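Local coordinates for protein VIN1 (Oscarella pearsei, PDB 6BFI) that binds actin filaments and may play a role in cell-cell adhesion, at residues 273-278 against 296-301; 370-375 against 497-502; 375-380 against 535-540; 439-444 against 484-489; 546-551 against 749-754. One frame throughout, in Å; residues are numbered along the deposited sequence.

Contact 1 (273-278 against 296-301)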
# COMPACT_ATOMS: atom_id res chain seq x y z
N HIS A 273 -12.81 10.57 3.33
CA HIS A 273 -12.52 11.70 4.21
C HIS A 273 -13.34 12.92 3.83
O HIS A 273 -13.80 13.67 4.70
CB HIS A 273 -11.02 12.03 4.16
CG HIS A 273 -10.59 13.00 5.21
ND1 HIS A 273 -10.44 14.35 4.96
CD2 HIS A 273 -10.27 12.82 6.52
CE1 HIS A 273 -10.04 14.96 6.06
NE2 HIS A 273 -9.94 14.06 7.02
N MET A 274 -13.56 13.14 2.53
CA MET A 274 -14.40 14.25 2.10
C MET A 274 -15.85 14.05 2.52
O MET A 274 -16.51 14.99 2.97
CB MET A 274 -14.29 14.42 0.58
CG MET A 274 -15.06 15.60 0.02
SD MET A 274 -14.85 15.78 -1.77
CE MET A 274 -13.15 16.33 -1.86
N PHE A 275 -16.36 12.82 2.39
CA PHE A 275 -17.68 12.49 2.90
C PHE A 275 -17.80 12.84 4.38
O PHE A 275 -18.75 13.50 4.81
CB PHE A 275 -17.98 11.00 2.69
CG PHE A 275 -18.76 10.70 1.44
CD1 PHE A 275 -18.12 10.53 0.22
CD2 PHE A 275 -20.14 10.57 1.49
CE1 PHE A 275 -18.84 10.25 -0.93
CE2 PHE A 275 -20.86 10.29 0.34
CZ PHE A 275 -20.22 10.13 -0.86
N HIS A 276 -16.82 12.42 5.18
CA HIS A 276 -16.90 12.61 6.62
C HIS A 276 -16.76 14.08 7.00
O HIS A 276 -17.44 14.55 7.92
CB HIS A 276 -15.83 11.77 7.31
CG HIS A 276 -15.88 10.31 6.96
ND1 HIS A 276 -14.89 9.42 7.31
CD2 HIS A 276 -16.82 9.59 6.29
CE1 HIS A 276 -15.21 8.22 6.88
NE2 HIS A 276 -16.37 8.29 6.25
N GLN A 277 -15.90 14.81 6.29
CA GLN A 277 -15.75 16.24 6.55
C GLN A 277 -17.03 17.00 6.20
O GLN A 277 -17.42 17.93 6.91
CB GLN A 277 -14.57 16.80 5.76
CG GLN A 277 -13.22 16.34 6.26
CD GLN A 277 -12.68 17.21 7.38
OE1 GLN A 277 -12.59 18.43 7.23
NE2 GLN A 277 -12.34 16.59 8.50
N ALA A 278 -17.69 16.60 5.11
CA ALA A 278 -18.95 17.24 4.75
C ALA A 278 -20.04 16.90 5.76
O ALA A 278 -20.88 17.76 6.09
CB ALA A 278 -19.36 16.83 3.34
N ARG A 296 -21.52 18.47 -3.03
CA ARG A 296 -21.80 18.21 -4.44
C ARG A 296 -20.83 17.20 -5.02
O ARG A 296 -21.21 16.37 -5.86
CB ARG A 296 -21.78 19.52 -5.23
CG ARG A 296 -22.99 20.40 -4.96
CD ARG A 296 -23.05 21.62 -5.87
NE ARG A 296 -24.39 22.19 -5.92
CZ ARG A 296 -24.85 23.10 -5.07
NH1 ARG A 296 -24.07 23.57 -4.10
NH2 ARG A 296 -26.09 23.56 -5.20
N LYS A 297 -19.56 17.23 -4.58
CA LYS A 297 -18.62 16.19 -4.99
C LYS A 297 -19.07 14.82 -4.50
O LYS A 297 -18.95 13.82 -5.22
CB LYS A 297 -17.22 16.51 -4.48
CG LYS A 297 -16.62 17.80 -5.04
CD LYS A 297 -15.13 17.87 -4.75
CE LYS A 297 -14.58 19.26 -5.03
NZ LYS A 297 -14.91 19.74 -6.40
N CYS A 298 -19.60 14.76 -3.27
CA CYS A 298 -20.10 13.48 -2.76
C CYS A 298 -21.29 12.99 -3.57
O CYS A 298 -21.44 11.79 -3.80
CB CYS A 298 -20.47 13.62 -1.28
SG CYS A 298 -19.05 13.93 -0.21
N ILE A 299 -22.15 13.91 -4.01
CA ILE A 299 -23.26 13.53 -4.89
C ILE A 299 -22.72 12.99 -6.21
O ILE A 299 -23.23 11.99 -6.73
CB ILE A 299 -24.20 14.73 -5.11
CG1 ILE A 299 -24.82 15.17 -3.78
CG2 ILE A 299 -25.28 14.39 -6.12
CD1 ILE A 299 -25.71 16.39 -3.89
N SER A 300 -21.68 13.62 -6.76
CA SER A 300 -21.08 13.13 -7.99
C SER A 300 -20.51 11.73 -7.81
O SER A 300 -20.62 10.89 -8.71
CB SER A 300 -19.99 14.09 -8.47
OG SER A 300 -20.55 15.20 -9.14
N GLU A 301 -19.90 11.46 -6.65
CA GLU A 301 -19.41 10.11 -6.39
C GLU A 301 -20.57 9.12 -6.29
O GLU A 301 -20.48 7.99 -6.79
CB GLU A 301 -18.57 10.09 -5.11
CG GLU A 301 -18.21 8.70 -4.59
CD GLU A 301 -17.18 7.98 -5.45
OE1 GLU A 301 -16.74 8.53 -6.48
OE2 GLU A 301 -16.80 6.85 -5.08

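Contact 2 (370-375 against 497-502)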
# COMPACT_ATOMS: atom_id res chain seq x y z
N GLU A 370 -22.84 -5.40 -3.34
CA GLU A 370 -23.70 -6.11 -4.28
C GLU A 370 -22.94 -6.51 -5.53
O GLU A 370 -23.08 -7.64 -6.02
CB GLU A 370 -24.91 -5.24 -4.64
CG GLU A 370 -26.13 -6.03 -5.07
CD GLU A 370 -27.24 -5.16 -5.62
OE1 GLU A 370 -26.93 -4.10 -6.20
OE2 GLU A 370 -28.43 -5.52 -5.47
N ARG A 371 -22.11 -5.60 -6.07
CA ARG A 371 -21.24 -5.96 -7.18
C ARG A 371 -20.36 -7.15 -6.83
O ARG A 371 -20.19 -8.07 -7.64
CB ARG A 371 -20.38 -4.77 -7.59
CG ARG A 371 -21.03 -3.85 -8.62
CD ARG A 371 -21.04 -4.47 -10.00
NE ARG A 371 -19.69 -4.65 -10.54
CZ ARG A 371 -19.03 -3.74 -11.24
NH1 ARG A 371 -19.60 -2.57 -11.51
NH2 ARG A 371 -17.81 -3.99 -11.68
N VAL A 372 -19.80 -7.16 -5.62
CA VAL A 372 -18.98 -8.29 -5.21
C VAL A 372 -19.82 -9.56 -5.10
O VAL A 372 -19.40 -10.64 -5.54
CB VAL A 372 -18.24 -7.97 -3.90
CG1 VAL A 372 -17.50 -9.20 -3.39
CG2 VAL A 372 -17.29 -6.82 -4.12
N ALA A 373 -21.01 -9.45 -4.51
CA ALA A 373 -21.88 -10.62 -4.37
C ALA A 373 -22.26 -11.21 -5.73
O ALA A 373 -22.47 -12.42 -5.84
CB ALA A 373 -23.14 -10.26 -3.59
N THR A 374 -22.35 -10.37 -6.76
CA THR A 374 -22.73 -10.87 -8.08
C THR A 374 -21.54 -11.44 -8.84
O THR A 374 -21.61 -12.54 -9.40
CB THR A 374 -23.40 -9.76 -8.89
OG1 THR A 374 -24.56 -9.30 -8.20
CG2 THR A 374 -23.79 -10.27 -10.27
N ASP A 375 -20.43 -10.69 -8.88
CA ASP A 375 -19.35 -11.04 -9.79
C ASP A 375 -18.43 -12.14 -9.25
O ASP A 375 -17.85 -12.89 -10.04
CB ASP A 375 -18.53 -9.78 -10.11
CG ASP A 375 -19.37 -8.68 -10.73
OD1 ASP A 375 -20.50 -8.96 -11.20
OD2 ASP A 375 -18.91 -7.52 -10.74
N LEU A 497 -20.81 -6.68 6.70
CA LEU A 497 -22.22 -6.73 7.10
C LEU A 497 -23.14 -6.51 5.90
O LEU A 497 -24.17 -7.18 5.77
CB LEU A 497 -22.49 -5.70 8.19
CG LEU A 497 -23.95 -5.51 8.62
CD1 LEU A 497 -24.58 -6.84 9.03
CD2 LEU A 497 -24.03 -4.51 9.77
N GLU A 498 -22.77 -5.58 5.02
CA GLU A 498 -23.56 -5.37 3.81
C GLU A 498 -23.52 -6.60 2.91
O GLU A 498 -24.54 -6.96 2.30
CB GLU A 498 -23.06 -4.13 3.06
CG GLU A 498 -23.37 -2.81 3.75
CD GLU A 498 -24.86 -2.54 3.87
OE1 GLU A 498 -25.66 -3.20 3.17
OE2 GLU A 498 -25.24 -1.66 4.67
N PHE A 499 -22.36 -7.25 2.81
CA PHE A 499 -22.28 -8.49 2.04
C PHE A 499 -23.21 -9.55 2.62
O PHE A 499 -23.87 -10.28 1.87
CB PHE A 499 -20.84 -9.00 1.99
CG PHE A 499 -20.64 -10.18 1.07
CD1 PHE A 499 -20.87 -11.48 1.51
CD2 PHE A 499 -20.21 -10.00 -0.23
CE1 PHE A 499 -20.69 -12.56 0.67
CE2 PHE A 499 -20.02 -11.08 -1.09
CZ PHE A 499 -20.26 -12.36 -0.63
N MET A 500 -23.27 -9.65 3.95
CA MET A 500 -24.13 -10.64 4.57
C MET A 500 -25.61 -10.31 4.39
O MET A 500 -26.43 -11.22 4.24
CB MET A 500 -23.80 -10.77 6.06
CG MET A 500 -22.38 -11.25 6.33
SD MET A 500 -21.95 -12.74 5.39
CE MET A 500 -20.24 -12.97 5.88
N LYS A 501 -25.96 -9.02 4.38
CA LYS A 501 -27.35 -8.65 4.13
C LYS A 501 -27.75 -8.94 2.69
O LYS A 501 -28.76 -9.61 2.44
CB LYS A 501 -27.57 -7.17 4.45
CG LYS A 501 -27.65 -6.84 5.94
CD LYS A 501 -27.85 -5.35 6.17
CE LYS A 501 -28.08 -5.03 7.64
NZ LYS A 501 -28.15 -3.56 7.89
N VAL A 502 -26.97 -8.44 1.73
CA VAL A 502 -27.28 -8.66 0.32
C VAL A 502 -27.32 -10.16 0.01
O VAL A 502 -28.25 -10.64 -0.65
CB VAL A 502 -26.26 -7.93 -0.56
CG1 VAL A 502 -26.51 -8.23 -2.03
CG2 VAL A 502 -26.33 -6.43 -0.31

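Contact 3 (375-380 against 535-540)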
# COMPACT_ATOMS: atom_id res chain seq x y z
N ASP A 375 -20.43 -10.69 -8.88
CA ASP A 375 -19.35 -11.04 -9.79
C ASP A 375 -18.43 -12.14 -9.25
O ASP A 375 -17.85 -12.89 -10.04
CB ASP A 375 -18.53 -9.78 -10.11
CG ASP A 375 -19.37 -8.68 -10.73
OD1 ASP A 375 -20.50 -8.96 -11.20
OD2 ASP A 375 -18.91 -7.52 -10.74
N PHE A 376 -18.30 -12.26 -7.93
CA PHE A 376 -17.42 -13.26 -7.33
C PHE A 376 -18.17 -14.48 -6.83
O PHE A 376 -17.62 -15.24 -6.02
CB PHE A 376 -16.61 -12.63 -6.19
CG PHE A 376 -15.51 -11.73 -6.65
CD1 PHE A 376 -15.77 -10.42 -7.02
CD2 PHE A 376 -14.20 -12.19 -6.70
CE1 PHE A 376 -14.74 -9.58 -7.43
CE2 PHE A 376 -13.17 -11.36 -7.11
CZ PHE A 376 -13.45 -10.06 -7.48
N VAL A 377 -19.40 -14.69 -7.28
CA VAL A 377 -20.18 -15.82 -6.79
C VAL A 377 -19.63 -17.15 -7.29
O VAL A 377 -19.86 -18.20 -6.66
CB VAL A 377 -21.66 -15.66 -7.17
CG1 VAL A 377 -21.87 -15.88 -8.67
CG2 VAL A 377 -22.54 -16.59 -6.36
N ASN A 378 -18.89 -17.14 -8.41
CA ASN A 378 -18.40 -18.37 -9.02
C ASN A 378 -17.13 -18.03 -9.80
O ASN A 378 -17.13 -17.90 -11.03
CB ASN A 378 -19.47 -19.00 -9.93
CG ASN A 378 -19.07 -20.37 -10.43
OD1 ASN A 378 -18.05 -20.92 -10.03
ND2 ASN A 378 -19.90 -20.95 -11.29
N VAL A 379 -16.03 -17.87 -9.07
CA VAL A 379 -14.79 -17.39 -9.67
C VAL A 379 -14.19 -18.45 -10.59
O VAL A 379 -13.75 -18.14 -11.70
CB VAL A 379 -13.80 -16.96 -8.57
CG1 VAL A 379 -12.47 -16.57 -9.19
CG2 VAL A 379 -14.37 -15.81 -7.76
N GLY A 380 -14.17 -19.71 -10.15
CA GLY A 380 -13.53 -20.77 -10.89
C GLY A 380 -14.38 -21.51 -11.90
O GLY A 380 -13.85 -22.32 -12.67
N ALA A 535 -25.87 -22.93 -3.18
CA ALA A 535 -24.69 -23.48 -2.52
C ALA A 535 -23.47 -22.57 -2.70
O ALA A 535 -22.69 -22.38 -1.76
CB ALA A 535 -24.40 -24.88 -3.06
N ARG A 536 -23.31 -22.00 -3.89
CA ARG A 536 -22.17 -21.12 -4.13
C ARG A 536 -22.30 -19.82 -3.34
O ARG A 536 -21.30 -19.32 -2.79
CB ARG A 536 -22.03 -20.83 -5.63
CG ARG A 536 -21.64 -22.04 -6.46
CD ARG A 536 -21.22 -21.65 -7.87
NE ARG A 536 -22.32 -21.08 -8.64
CZ ARG A 536 -23.11 -21.78 -9.45
NH1 ARG A 536 -22.93 -23.08 -9.60
NH2 ARG A 536 -24.09 -21.17 -10.12
N GLN A 537 -23.50 -19.26 -3.26
CA GLN A 537 -23.69 -18.05 -2.46
C GLN A 537 -23.43 -18.32 -0.98
O GLN A 537 -22.80 -17.50 -0.29
CB GLN A 537 -25.10 -17.50 -2.67
CG GLN A 537 -25.38 -17.06 -4.10
CD GLN A 537 -26.81 -16.58 -4.29
OE1 GLN A 537 -27.28 -15.70 -3.57
NE2 GLN A 537 -27.50 -17.16 -5.27
N ALA A 538 -23.89 -19.47 -0.48
CA ALA A 538 -23.64 -19.82 0.91
C ALA A 538 -22.15 -20.00 1.18
O ALA A 538 -21.63 -19.52 2.20
CB ALA A 538 -24.40 -21.09 1.28
N ASN A 539 -21.44 -20.68 0.27
CA ASN A 539 -20.00 -20.84 0.47
C ASN A 539 -19.26 -19.51 0.37
O ASN A 539 -18.23 -19.33 1.04
CB ASN A 539 -19.44 -21.85 -0.54
CG ASN A 539 -19.17 -23.20 0.09
OD1 ASN A 539 -18.14 -23.40 0.74
ND2 ASN A 539 -20.09 -24.14 -0.09
N ARG A 540 -19.76 -18.58 -0.44
CA ARG A 540 -19.19 -17.24 -0.44
C ARG A 540 -19.42 -16.55 0.90
O ARG A 540 -18.54 -15.82 1.39
CB ARG A 540 -19.78 -16.42 -1.59
CG ARG A 540 -19.13 -16.71 -2.93
CD ARG A 540 -17.70 -16.20 -2.93
NE ARG A 540 -17.65 -14.75 -2.82
CZ ARG A 540 -16.67 -14.07 -2.24
NH1 ARG A 540 -15.64 -14.70 -1.70
NH2 ARG A 540 -16.73 -12.74 -2.19

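Contact 4 (439-444 against 484-489)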
# COMPACT_ATOMS: atom_id res chain seq x y z
N ARG A 439 -5.09 -2.86 -7.02
CA ARG A 439 -4.90 -2.58 -8.44
C ARG A 439 -3.79 -3.44 -9.03
O ARG A 439 -3.89 -3.90 -10.17
CB ARG A 439 -4.61 -1.10 -8.65
CG ARG A 439 -5.74 -0.17 -8.23
CD ARG A 439 -5.51 1.24 -8.73
NE ARG A 439 -6.67 2.10 -8.52
CZ ARG A 439 -6.76 3.00 -7.55
NH1 ARG A 439 -5.76 3.17 -6.70
NH2 ARG A 439 -7.86 3.74 -7.43
N LYS A 440 -2.72 -3.68 -8.26
CA LYS A 440 -1.64 -4.53 -8.73
C LYS A 440 -2.14 -5.96 -8.96
O LYS A 440 -1.85 -6.57 -10.00
CB LYS A 440 -0.49 -4.52 -7.73
CG LYS A 440 0.80 -5.13 -8.26
CD LYS A 440 1.97 -4.90 -7.30
CE LYS A 440 1.92 -5.84 -6.11
NZ LYS A 440 2.22 -7.24 -6.49
N GLU A 441 -2.90 -6.50 -8.01
CA GLU A 441 -3.42 -7.85 -8.17
C GLU A 441 -4.39 -7.95 -9.34
O GLU A 441 -4.47 -8.99 -10.01
CB GLU A 441 -4.09 -8.31 -6.87
CG GLU A 441 -3.15 -8.30 -5.68
CD GLU A 441 -3.79 -8.86 -4.42
OE1 GLU A 441 -3.04 -9.28 -3.51
OE2 GLU A 441 -5.04 -8.87 -4.34
N ALA A 442 -5.14 -6.87 -9.61
CA ALA A 442 -6.02 -6.86 -10.77
C ALA A 442 -5.23 -6.88 -12.07
O ALA A 442 -5.53 -7.65 -12.99
CB ALA A 442 -6.95 -5.65 -10.72
N ALA A 443 -4.20 -6.03 -12.17
CA ALA A 443 -3.37 -6.00 -13.37
C ALA A 443 -2.69 -7.35 -13.60
O ALA A 443 -2.57 -7.81 -14.74
CB ALA A 443 -2.33 -4.89 -13.27
N LYS A 444 -2.25 -8.00 -12.52
CA LYS A 444 -1.72 -9.35 -12.63
C LYS A 444 -2.78 -10.32 -13.14
O LYS A 444 -2.49 -11.18 -13.99
CB LYS A 444 -1.16 -9.81 -11.29
CG LYS A 444 -1.12 -11.32 -11.12
CD LYS A 444 -0.22 -11.74 -9.97
CE LYS A 444 -0.26 -13.25 -9.79
NZ LYS A 444 0.81 -13.74 -8.87
N GLU A 484 -8.14 -15.77 -6.67
CA GLU A 484 -8.56 -16.00 -5.29
C GLU A 484 -7.91 -15.00 -4.34
O GLU A 484 -8.55 -14.52 -3.39
CB GLU A 484 -8.24 -17.43 -4.87
CG GLU A 484 -9.28 -18.47 -5.31
CD GLU A 484 -10.54 -18.46 -4.45
OE1 GLU A 484 -10.70 -17.54 -3.62
OE2 GLU A 484 -11.36 -19.38 -4.60
N SER A 485 -6.63 -14.67 -4.55
CA SER A 485 -5.99 -13.67 -3.70
C SER A 485 -6.62 -12.30 -3.91
O SER A 485 -6.89 -11.58 -2.94
CB SER A 485 -4.49 -13.63 -3.97
OG SER A 485 -4.23 -13.15 -5.27
N MET A 486 -6.85 -11.92 -5.17
CA MET A 486 -7.55 -10.67 -5.44
C MET A 486 -8.93 -10.66 -4.78
O MET A 486 -9.37 -9.64 -4.25
CB MET A 486 -7.69 -10.45 -6.95
CG MET A 486 -8.06 -9.02 -7.33
SD MET A 486 -8.56 -8.86 -9.05
CE MET A 486 -10.17 -9.65 -8.99
N GLY A 487 -9.60 -11.82 -4.78
CA GLY A 487 -10.87 -11.92 -4.08
C GLY A 487 -10.74 -11.73 -2.58
O GLY A 487 -11.62 -11.15 -1.94
N ARG A 488 -9.64 -12.22 -2.00
CA ARG A 488 -9.40 -12.00 -0.58
C ARG A 488 -9.21 -10.51 -0.28
O ARG A 488 -9.72 -10.01 0.73
CB ARG A 488 -8.17 -12.78 -0.11
CG ARG A 488 -8.49 -14.16 0.45
CD ARG A 488 -7.32 -14.68 1.28
NE ARG A 488 -6.06 -14.62 0.55
CZ ARG A 488 -5.59 -15.60 -0.21
NH1 ARG A 488 -6.28 -16.72 -0.35
NH2 ARG A 488 -4.43 -15.45 -0.84
N SER A 489 -8.48 -9.80 -1.13
CA SER A 489 -8.32 -8.36 -0.92
C SER A 489 -9.66 -7.64 -1.05
O SER A 489 -9.99 -6.78 -0.21
CB SER A 489 -7.30 -7.79 -1.91
OG SER A 489 -6.04 -8.40 -1.74

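Contact 5 (546-551 against 749-754)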
# COMPACT_ATOMS: atom_id res chain seq x y z
N LYS A 546 -14.84 -16.02 6.89
CA LYS A 546 -13.48 -16.41 7.22
C LYS A 546 -12.55 -15.20 7.21
O LYS A 546 -11.73 -15.02 8.13
CB LYS A 546 -12.99 -17.48 6.25
CG LYS A 546 -11.48 -17.66 6.17
CD LYS A 546 -10.91 -18.28 7.44
CE LYS A 546 -9.45 -18.66 7.24
NZ LYS A 546 -8.83 -19.19 8.49
N VAL A 547 -12.66 -14.36 6.18
CA VAL A 547 -11.85 -13.15 6.12
C VAL A 547 -12.15 -12.24 7.31
O VAL A 547 -11.24 -11.68 7.93
CB VAL A 547 -12.06 -12.42 4.78
CG1 VAL A 547 -11.58 -10.98 4.87
CG2 VAL A 547 -11.33 -13.16 3.67
N GLU A 548 -13.44 -12.08 7.65
CA GLU A 548 -13.80 -11.20 8.75
C GLU A 548 -13.30 -11.75 10.08
O GLU A 548 -12.88 -10.97 10.96
CB GLU A 548 -15.31 -11.00 8.79
CG GLU A 548 -15.72 -9.55 8.62
CD GLU A 548 -15.15 -8.64 9.68
OE1 GLU A 548 -15.67 -8.65 10.82
OE2 GLU A 548 -14.19 -7.91 9.38
N ALA A 549 -13.33 -13.07 10.26
CA ALA A 549 -12.83 -13.66 11.50
C ALA A 549 -11.32 -13.50 11.61
O ALA A 549 -10.79 -13.19 12.68
CB ALA A 549 -13.23 -15.13 11.58
N ASP A 550 -10.60 -13.71 10.50
CA ASP A 550 -9.15 -13.56 10.52
C ASP A 550 -8.73 -12.14 10.88
O ASP A 550 -7.71 -11.95 11.56
CB ASP A 550 -8.56 -13.94 9.16
CG ASP A 550 -8.64 -15.42 8.89
OD1 ASP A 550 -9.32 -16.14 9.65
OD2 ASP A 550 -8.01 -15.87 7.90
N ASN A 551 -9.49 -11.14 10.45
CA ASN A 551 -9.13 -9.74 10.65
C ASN A 551 -9.34 -9.26 12.08
O ASN A 551 -8.95 -8.14 12.40
CB ASN A 551 -9.93 -8.87 9.68
CG ASN A 551 -9.46 -7.43 9.67
OD1 ASN A 551 -8.36 -7.13 9.20
ND2 ASN A 551 -10.30 -6.52 10.17
N ASP A 749 -8.49 -4.62 15.19
CA ASP A 749 -8.85 -4.58 13.77
C ASP A 749 -7.54 -4.64 12.99
O ASP A 749 -6.84 -3.63 12.86
CB ASP A 749 -9.65 -3.32 13.45
CG ASP A 749 -10.35 -3.40 12.10
OD1 ASP A 749 -9.93 -4.23 11.26
OD2 ASP A 749 -11.31 -2.64 11.89
N LYS A 750 -7.22 -5.82 12.45
CA LYS A 750 -5.93 -6.02 11.81
C LYS A 750 -5.77 -5.15 10.57
O LYS A 750 -4.64 -4.84 10.17
CB LYS A 750 -5.73 -7.50 11.46
CG LYS A 750 -5.58 -8.40 12.67
CD LYS A 750 -5.38 -9.86 12.26
CE LYS A 750 -5.26 -10.77 13.46
NZ LYS A 750 -5.15 -12.21 13.08
N ARG A 751 -6.88 -4.76 9.94
CA ARG A 751 -6.81 -3.86 8.80
C ARG A 751 -6.27 -2.49 9.22
O ARG A 751 -5.29 -2.00 8.66
CB ARG A 751 -8.18 -3.74 8.15
CG ARG A 751 -8.38 -4.65 6.94
CD ARG A 751 -9.73 -5.34 6.96
NE ARG A 751 -10.85 -4.40 6.97
CZ ARG A 751 -12.12 -4.76 7.10
NH1 ARG A 751 -12.44 -6.04 7.23
NH2 ARG A 751 -13.08 -3.84 7.10
N ALA A 752 -6.90 -1.87 10.22
CA ALA A 752 -6.44 -0.58 10.71
C ALA A 752 -5.10 -0.71 11.43
O ALA A 752 -4.25 0.19 11.34
CB ALA A 752 -7.49 0.04 11.63
N LYS A 753 -4.90 -1.81 12.15
CA LYS A 753 -3.62 -2.09 12.78
C LYS A 753 -2.49 -2.05 11.76
O LYS A 753 -1.50 -1.32 11.93
CB LYS A 753 -3.69 -3.46 13.46
CG LYS A 753 -2.66 -3.73 14.55
CD LYS A 753 -2.73 -5.19 14.98
CE LYS A 753 -2.03 -5.43 16.31
NZ LYS A 753 -2.82 -4.90 17.46
N THR A 754 -2.62 -2.83 10.69
CA THR A 754 -1.65 -2.81 9.61
C THR A 754 -1.52 -1.42 9.00
O THR A 754 -0.42 -0.96 8.70
CB THR A 754 -2.03 -3.84 8.54
OG1 THR A 754 -1.86 -5.16 9.05
CG2 THR A 754 -1.18 -3.67 7.29

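Contact 1 (273-278 against 296-301)
One face of the Phe275 ring is covered by Cys298, whose SG lies over the ring centre, 3.5 Å above the plane, a sulfur-aromatic contact. Cys298 CB shares this cover, its CH-pi approach bringing it within 3.5 Å of Phe275 CZ. With SG anti to its own carbonyl carbon (chi1 -66°), the cysteine presents both side-chain atoms to the aromatic surface, and so small and polarisable a residue can lie close over the ring. At the ring edge, near its plane, the aliphatic CG of Glu301 comes within 4.0 Å of Phe275 CE1, while the carboxylate goes on to Ser427. Met274 and Lys297 cross obliquely: Met274 SD touches Lys297 CD at 3.7 Å, so that the methionine packs on the lysine's methylenes and the ammonium end leads away from the contact. Met274 CG also lies 4.3 Å from Cys298 SG. Leu357 of helix 344-375 touches both Phe275 and Cys298, joining a third helix to this buried patch. Helices 268-283 and 289-306 follow each other in the chain, and segments 273-278 and 296-301 run at 135°, a helical hairpin whose seam includes methylenes of Lys297 and Glu301, as in the all-helical bundles of the vinculin family.

Contact 2 (370-375 against 497-502)
Phe499 and Val372 cross at about a right angle, the ring atom Phe499 CE2 reaching Val372 CG1 at 3.9 Å. Phe499 CG stands anti to the backbone N (chi1 -173°), which starts the ring on its way to helix 344-375, and CE2 also comes down on the backbone of Ala373, 3.8 Å from its CA. A residue as small as alanine suits this place because Phe499 CE2 can approach the main chain. One turn away Glu370 and Val502 also cross at about a right angle: Val502 CG1 meets Glu370 CG at 3.8 Å, and it also lies 4.2 Å from Ala373 CB. Here the glutamate serves by its methylene, its carboxylate being bound by Thr314. No hydrogen bond spans the two segments, and the contact is made by van der Waals packing. The axes of segments 370-375 and 497-502 lie 9.4 Å apart and run at 57°. Helix 524-550 closes over the same region, with Val544 against Phe499 and Arg540, in the conformer described, against Val372.

Contact 3 (375-380 against 535-540)
Phe376, Val377 and Asn378 belong to the link that follows helix 344-375 and leads into helix 381-390, and they lie across one turn of helix 524-550. Val377 is the apolar centre: its CG2, anti to the backbone N, is turned to Gln537 CG at 3.7 Å, which leaves CG1 in the crowded position between backbone N and carbonyl carbon (chi1 72°). The Gln537 amide is held by Asp510. The Val377 carbonyl O rests 3.6 Å from Arg536 CB. Over one face of the Arg536 guanidinium sits Asn378 ND2, 3.6 Å above the plane and offset toward its rim, with amide and guanidinium planes 15° apart; Arg536 CD approaches Asn378 CG equally closely. An alanine in place of Arg536 would keep the CB contact with Val377 but would probably leave the Asn378 amide without the CD and guanidinium surface it packs on. Arg540 is modelled in two conformers; in the one described its CD and NE each lie 3.2 Å from Phe376 O, and NH2 forms a salt bridge with Asp491. Asn378 OD1 makes a weak hydrogen bond to Gly381 N. Arginines suit these places by laying long aliphatic chains on the turn, and the whole is an interhelical turn, with an asparagine cap at the start of the next helix, laid against another helix.

Contact 4 (439-444 against 484-489)
Along helix segment 484-489 the first residue to touch Glu441 is Ser485, whose O lies 3.6 Å from Glu441 OE2; its own hydroxyl bonds back to Ala482 O. Next comes Met486, which is buried. Its SD reaches Ala442 CA at 3.7 Å and Ala442 CB at 4.0 Å, and its CG lies 4.1 Å from Glu441 CB. The pliable thioether can lie against so small a residue as Ala442. Glu441 OE2 passes 3.3 Å from Met486 CA on its way to the next turn. There Ser489 OG donates to Glu441 OE2 at 2.8 Å, meeting the carboxylate on its syn side but 31° out of its plane. Glu441 is extended beyond CG (chi2 -176°), which carries CD toward helix 466-493. An alanine in place of Glu441 would still pack its CB near Met486 but would probably leave the Ser489 hydroxyl without this acceptor. The two segments run nearly antiparallel at 155°, their axes 9.5 Å apart. Met486 also touches Leu417 and Ala421 of helix 399-427 and Leu438 and Leu445 of helix 432-449, so helix 466-493 packs against both.

Contact 5 (546-551 against 749-754)
Asn551 and Asp749 are joined by a short hydrogen bond, Asn551 ND2 to Asp749 OD1 at 2.6 Å with an N-H...acceptor angle of 140°. It meets the syn side of the carboxylate 33° out of its plane, the amide and carboxylate planes being turned steeply against each other. Straighter is the backbone bond from Lys750 N to Asn551 O, 2.9 Å and 172°. An asparagine suits this place because its amide NH2 can donate to the acid while its backbone O accepts from Lys750 N. Lys750 then runs extended beyond CG, and its NZ donates to Asp550 O at 3.0 Å, nearly along the C=O axis; a long cationic chain suits this reach to a backbone carbonyl near the end of a helix. Farther out, Glu548 OE2 makes a salt bridge to Arg751 NH1 at 3.3 Å. The packing is made by the aliphatic part of Arg751 against the Asn551 amide, Arg751 CD coming within 3.4 Å of Asn551 CG. Asp749 serves two partners, since its OD1 also takes a weak bond of 3.4 Å from Arg751 N. That is the capping bond of an aspartate N-cap, and the arrangement, at the surface, sets the start of helix 750-760 against carbonyls near the end of helix 524-550.

Following the chain, contact 1 comes first and closes a short loop between helices 268-283 and 289-306, complete before any other contact opens. Contact 2 then opens in the last turns of helix 344-375 and contact 3 at its end, the two sharing Asp375. Contact 2 closes at helix 496-519 and contact 3 at helix 524-550, so they cross, and they touch through Arg540, in the conformer described, against Val372 and Phe499. Contact 4, between helices 432-449 and 466-493, lies within the span of both and meets contact 3 where Phe376 packs on Met486. Contact 5 opens after these on helix 524-550, which contact 3 also uses, and reaches forward to helix 750-760, tying the middle of the chain to its C-terminal part.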